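Local coordinates for titin (Homo sapiens, PDB 5JDD), which acts as a giant elastic scaffold of the muscle sarcomere, here three I-band immunoglobulin domains in tandem, and is also classed as a protein kinase, at residues V4-K9 with A75-L80; V21-S26 with C82-F87. All coordinates share one frame; numbering follows the deposited sequence.

Interaction 1 of 2, residues V4-K9 with A75-L80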
loop_
_atom_site.group_PDB
_atom_site.type_symbol
_atom_site.label_atom_id
_atom_site.label_comp_id
_atom_site.label_asym_id
_atom_site.label_seq_id
_atom_site.Cartn_x
_atom_site.Cartn_y
_atom_site.Cartn_z
ATOM N N VAL A 4 -21.102 25.140 48.963
ATOM C CA VAL A 4 -20.452 24.888 47.677
ATOM C C VAL A 4 -21.102 23.690 46.987
ATOM O O VAL A 4 -21.300 22.639 47.599
ATOM C CB VAL A 4 -18.929 24.641 47.829
ATOM C CG1 VAL A 4 -18.310 24.241 46.498
ATOM C CG2 VAL A 4 -18.243 25.884 48.384
ATOM N N LYS A 5 -21.439 23.861 45.714
ATOM C CA LYS A 5 -22.105 22.831 44.934
ATOM C C LYS A 5 -21.320 22.572 43.648
ATOM O O LYS A 5 -20.749 23.498 43.066
ATOM C CB LYS A 5 -23.526 23.292 44.577
ATOM C CG LYS A 5 -24.326 23.802 45.780
ATOM C CD LYS A 5 -25.668 24.426 45.381
ATOM C CE LYS A 5 -25.542 25.911 45.044
ATOM N NZ LYS A 5 -25.083 26.729 46.210
ATOM N N ILE A 6 -21.281 21.320 43.199
ATOM C CA ILE A 6 -20.817 21.050 41.847
ATOM C C ILE A 6 -21.977 21.329 40.886
ATOM O O ILE A 6 -23.097 20.842 41.075
ATOM C CB ILE A 6 -20.259 19.618 41.681
ATOM C CG1 ILE A 6 -18.956 19.465 42.478
ATOM C CG2 ILE A 6 -20.018 19.299 40.209
ATOM C CD1 ILE A 6 -18.409 18.058 42.496
ATOM N N ILE A 7 -21.702 22.145 39.876
ATOM C CA ILE A 7 -22.719 22.624 38.945
ATOM C C ILE A 7 -22.651 21.869 37.622
ATOM O O ILE A 7 -23.661 21.375 37.127
ATOM C CB ILE A 7 -22.558 24.142 38.707
ATOM C CG1 ILE A 7 -22.824 24.910 40.006
ATOM C CG2 ILE A 7 -23.465 24.629 37.562
ATOM C CD1 ILE A 7 -24.250 24.738 40.556
ATOM N N LYS A 8 -21.456 21.784 37.048
ATOM C CA LYS A 8 -21.248 21.019 35.827
ATOM C C LYS A 8 -20.133 19.995 36.038
ATOM O O LYS A 8 -19.027 20.348 36.456
ATOM C CB LYS A 8 -20.930 21.962 34.662
ATOM C CG LYS A 8 -20.507 21.261 33.384
ATOM C CD LYS A 8 -19.000 21.338 33.202
ATOM C CE LYS A 8 -18.483 20.193 32.353
ATOM N NZ LYS A 8 -19.489 19.786 31.335
ATOM N N LYS A 9 -20.429 18.727 35.759
ATOM C CA LYS A 9 -19.494 17.632 36.014
ATOM C C LYS A 9 -18.678 17.304 34.768
ATOM O O LYS A 9 -19.123 17.563 33.654
ATOM C CB LYS A 9 -20.265 16.395 36.487
ATOM C CG LYS A 9 -21.091 16.647 37.749
ATOM C CD LYS A 9 -21.460 15.351 38.468
ATOM C CE LYS A 9 -22.849 14.844 38.094
ATOM N NZ LYS A 9 -22.850 14.079 36.817
ATOM N N ALA A 75 -12.302 14.465 39.927
ATOM C CA ALA A 75 -12.182 15.799 40.505
ATOM C C ALA A 75 -12.762 15.766 41.911
ATOM O O ALA A 75 -13.861 15.256 42.121
ATOM C CB ALA A 75 -12.910 16.820 39.664
ATOM N N VAL A 76 -12.015 16.307 42.867
ATOM C CA VAL A 76 -12.463 16.384 44.249
ATOM C C VAL A 76 -12.634 17.835 44.662
ATOM O O VAL A 76 -11.703 18.632 44.538
ATOM C CB VAL A 76 -11.476 15.709 45.211
ATOM C CG1 VAL A 76 -11.988 15.792 46.642
ATOM C CG2 VAL A 76 -11.257 14.261 44.818
ATOM N N VAL A 77 -13.835 18.163 45.137
ATOM C CA VAL A 77 -14.179 19.503 45.589
ATOM C C VAL A 77 -14.779 19.365 46.983
ATOM O O VAL A 77 -15.928 18.943 47.127
ATOM C CB VAL A 77 -15.227 20.142 44.658
ATOM C CG1 VAL A 77 -15.543 21.558 45.104
ATOM C CG2 VAL A 77 -14.746 20.124 43.206
ATOM N N GLY A 78 -14.008 19.703 48.013
ATOM C CA GLY A 78 -14.426 19.407 49.374
ATOM C C GLY A 78 -14.543 17.902 49.546
ATOM O O GLY A 78 -13.592 17.167 49.276
ATOM N N GLN A 79 -15.710 17.437 49.982
ATOM C CA GLN A 79 -15.960 15.999 50.052
ATOM C C GLN A 79 -16.730 15.522 48.822
ATOM O O GLN A 79 -17.051 14.335 48.706
ATOM C CB GLN A 79 -16.732 15.640 51.321
ATOM C CG GLN A 79 -16.024 16.004 52.612
ATOM C CD GLN A 79 -16.928 15.859 53.818
ATOM O OE1 GLN A 79 -17.911 15.119 53.786
ATOM N NE2 GLN A 79 -16.606 16.575 54.887
ATOM N N LEU A 80 -17.030 16.453 47.917
ATOM C CA LEU A 80 -17.747 16.131 46.686
ATOM C C LEU A 80 -16.763 15.601 45.661
ATOM O O LEU A 80 -15.657 16.128 45.520
ATOM C CB LEU A 80 -18.444 17.370 46.119
ATOM C CG LEU A 80 -19.382 18.123 47.063
ATOM C CD1 LEU A 80 -19.742 19.472 46.465
ATOM C CD2 LEU A 80 -20.636 17.311 47.344
#
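I6 and L80 make the tight part of this contact, at one end of an I-set immunoglobulin sandwich, where the edge strand 6-8 of one sheet meets the hairpin that joins strands 71-77 and 80-89 of the other. The two side chains slide past each other in opposite directions: I6 carries its CD1 to within 3.7 Å of L80 CB, while L80 sends CD1 back toward the 4-9 backbone. I6 has CG1 anti to its carbonyl carbon (chi1 -68°), beside the backbone N, and CG1 itself lies 4.1 Å from L80 CD1. A branched, purely apolar residue suits this place, because I6 also touches V25 and C82 of the two sheets.

The hairpin reverses through a type II' turn from V77 to L80, closed by the hydrogen bonds V77 N to L80 O and L80 N to V77 O, both 2.8 Å. G78 takes the first corner with phi 63° and psi -125°, a conformation easiest for a residue lacking CB. Toward V4 the contact is sparser: V4 and V77 cross at about a right angle with only CG1 of each meeting, at 4.1 Å, and V77 lies on the inner side against V27, V32 and V34. On the solvent side K5 starts away from the hairpin, its NZ hydrogen-bonded to M3 O. L80, largely exposed, rests its methyl CD1 3.7 Å from the carbonyl oxygen V4 O.

Interaction 2 of 2, residues V21-S26 with C82-F87; sequences VAFEVS and CKAKLF
F23 is the largest bump between these two strands. Its ring reaches across to A84, where a side chain of one carbon leaves room for it: A84 CB sits 3.7 Å from F23 CE1 and 3.9 Å from CD1, approaching the ring obliquely. CG, anti to the carbonyl carbon (chi1 -69°), starts the ring on the course that brings CE1 to A84. The far end of the ring pushes on between A84 and L86. There F23 CZ comes within 3.9 Å of L86 CB, and the backbone lines the same rim, with K85 O 3.8 Å from F23 CE1 near the ring plane. Y73 meets the ring as well, the two planes inclined at about 30°.

The strands belong to opposite sheets of the immunoglobulin beta-sandwich. They run antiparallel, 168° between their directions, with axes 9.0 Å apart at closest approach, a gap that side chains rather than backbone bonds must fill. V21, F23 and V25 point inward from one sheet and C82, A84 and L86 from the other, so the pairs meet in the core.

On one flank of the phenylalanine, V25 faces C82. V25 CG2, anti to its own backbone N, lies 3.8 Å from C82 SG, and the slim cysteine offers a single sulfur that fits beside a beta-branched neighbour; A75 touches both. On the other flank V21 and L86 cross obliquely. L86 is long enough to bring CD1 toward the shorter valine, though its approach to V21 CG2, at 4.1 Å, is wider than that of V25 to C82. K83 and K85 start away from the other strand, and K83 NZ is hydrogen-bonded to T74 OG1.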
loop_
_atom_site.group_PDB
_atom_site.type_symbol
_atom_site.label_atom_id
_atom_site.label_comp_id
_atom_site.label_asym_id
_atom_site.label_seq_id
_atom_site.Cartn_x
_atom_site.Cartn_y
_atom_site.Cartn_z
ATOM N N VAL A 21 -6.248 16.975 25.372
ATOM C CA VAL A 21 -7.648 16.906 25.789
ATOM C C VAL A 21 -7.816 17.562 27.152
ATOM O O VAL A 21 -6.827 17.893 27.813
ATOM C CB VAL A 21 -8.145 15.452 25.879
ATOM C CG1 VAL A 21 -7.972 14.753 24.543
ATOM C CG2 VAL A 21 -7.400 14.691 26.988
ATOM N N ALA A 22 -9.061 17.757 27.576
ATOM C CA ALA A 22 -9.310 18.364 28.885
ATOM C C ALA A 22 -10.533 17.792 29.567
ATOM O O ALA A 22 -11.472 17.340 28.915
ATOM C CB ALA A 22 -9.450 19.879 28.758
ATOM N N PHE A 23 -10.511 17.818 30.895
ATOM C CA PHE A 23 -11.690 17.562 31.707
ATOM C C PHE A 23 -12.012 18.855 32.433
ATOM O O PHE A 23 -11.104 19.636 32.747
ATOM C CB PHE A 23 -11.409 16.465 32.734
ATOM C CG PHE A 23 -11.217 15.099 32.135
ATOM C CD1 PHE A 23 -12.312 14.349 31.725
ATOM C CD2 PHE A 23 -9.944 14.558 31.980
ATOM C CE1 PHE A 23 -12.144 13.084 31.166
ATOM C CE2 PHE A 23 -9.771 13.290 31.430
ATOM C CZ PHE A 23 -10.870 12.554 31.023
ATOM N N GLU A 24 -13.290 19.093 32.709
ATOM C CA GLU A 24 -13.712 20.356 33.307
ATOM C C GLU A 24 -14.770 20.127 34.372
ATOM O O GLU A 24 -15.729 19.387 34.141
ATOM C CB GLU A 24 -14.288 21.256 32.217
ATOM C CG GLU A 24 -14.562 22.672 32.647
ATOM C CD GLU A 24 -14.633 23.610 31.461
ATOM O OE1 GLU A 24 -13.567 23.957 30.909
ATOM O OE2 GLU A 24 -15.754 23.985 31.067
ATOM N N VAL A 25 -14.599 20.760 35.530
ATOM C CA VAL A 25 -15.656 20.781 36.542
ATOM C C VAL A 25 -15.962 22.231 36.888
ATOM O O VAL A 25 -15.044 23.057 36.977
ATOM C CB VAL A 25 -15.272 19.949 37.798
ATOM C CG1 VAL A 25 -13.994 20.470 38.436
ATOM C CG2 VAL A 25 -16.410 19.913 38.818
ATOM N N SER A 26 -17.243 22.569 37.023
ATOM C CA SER A 26 -17.601 23.915 37.456
ATOM C C SER A 26 -18.380 23.858 38.752
ATOM O O SER A 26 -19.144 22.910 39.007
ATOM C CB SER A 26 -18.375 24.677 36.378
ATOM O OG SER A 26 -19.768 24.428 36.464
ATOM N N CYS A 82 -16.448 13.829 41.500
ATOM C CA CYS A 82 -17.050 13.456 40.228
ATOM C C CYS A 82 -15.981 12.846 39.336
ATOM O O CYS A 82 -14.799 13.189 39.431
ATOM C CB CYS A 82 -17.735 14.647 39.544
ATOM S SG CYS A 82 -16.747 16.154 39.455
ATOM N N LYS A 83 -16.402 11.930 38.476
ATOM C CA LYS A 83 -15.474 11.134 37.699
ATOM C C LYS A 83 -15.838 11.139 36.228
ATOM O O LYS A 83 -17.010 11.254 35.862
ATOM C CB LYS A 83 -15.487 9.687 38.197
ATOM C CG LYS A 83 -14.953 9.495 39.599
ATOM C CD LYS A 83 -15.263 8.093 40.102
ATOM C CE LYS A 83 -14.829 7.915 41.555
ATOM N NZ LYS A 83 -13.345 7.920 41.705
ATOM N N ALA A 84 -14.818 11.009 35.388
ATOM C CA ALA A 84 -15.007 10.801 33.955
ATOM C C ALA A 84 -13.840 9.992 33.413
ATOM O O ALA A 84 -12.799 9.878 34.062
ATOM C CB ALA A 84 -15.125 12.133 33.221
ATOM N N LYS A 85 -14.000 9.441 32.214
ATOM C CA LYS A 85 -12.964 8.589 31.655
ATOM C C LYS A 85 -12.381 9.136 30.377
ATOM O O LYS A 85 -13.083 9.769 29.582
ATOM C CB LYS A 85 -13.507 7.181 31.397
ATOM C CG LYS A 85 -13.834 6.431 32.673
ATOM C CD LYS A 85 -14.512 5.099 32.394
ATOM C CE LYS A 85 -14.757 4.368 33.701
ATOM N NZ LYS A 85 -15.515 3.100 33.468
ATOM N N LEU A 86 -11.093 8.864 30.182
ATOM C CA LEU A 86 -10.425 9.102 28.909
ATOM C C LEU A 86 -10.254 7.771 28.189
ATOM O O LEU A 86 -9.694 6.824 28.750
ATOM C CB LEU A 86 -9.046 9.734 29.134
ATOM C CG LEU A 86 -8.133 9.851 27.902
ATOM C CD1 LEU A 86 -8.714 10.764 26.836
ATOM C CD2 LEU A 86 -6.751 10.342 28.292
ATOM N N PHE A 87 -10.741 7.699 26.955
ATOM C CA PHE A 87 -10.471 6.568 26.081
ATOM C C PHE A 87 -9.525 7.046 24.996
ATOM O O PHE A 87 -9.792 8.048 24.320
ATOM C CB PHE A 87 -11.779 6.065 25.471
ATOM C CG PHE A 87 -12.736 5.515 26.484
ATOM C CD1 PHE A 87 -12.582 4.224 26.958
ATOM C CD2 PHE A 87 -13.773 6.292 26.974
ATOM C CE1 PHE A 87 -13.457 3.699 27.900
ATOM C CE2 PHE A 87 -14.655 5.784 27.923
ATOM C CZ PHE A 87 -14.488 4.480 28.389
#

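Both contacts join the two sheets of the first immunoglobulin domain, but at different depths. Interaction 2 is core: five of its seven touching residues are buried, and an aromatic ring, a cysteine sulfur and aliphatic groups from alanine to leucine fill the space. Interaction 1 is a surface contact at the domain's end, where aliphatic tips meet a turn and two of five touching residues are exposed. They share neighbouring elements: strand 6-8 pairs with 21-27, I7 N lying 2.8 Å from S26 O, while 71-77 pairs with 80-89, A75 N lying 2.8 Å from C82 O. The contacts are about 13 Å apart, centre to centre, with K8 O 3.6 Å from V25 CG2 where the two regions touch.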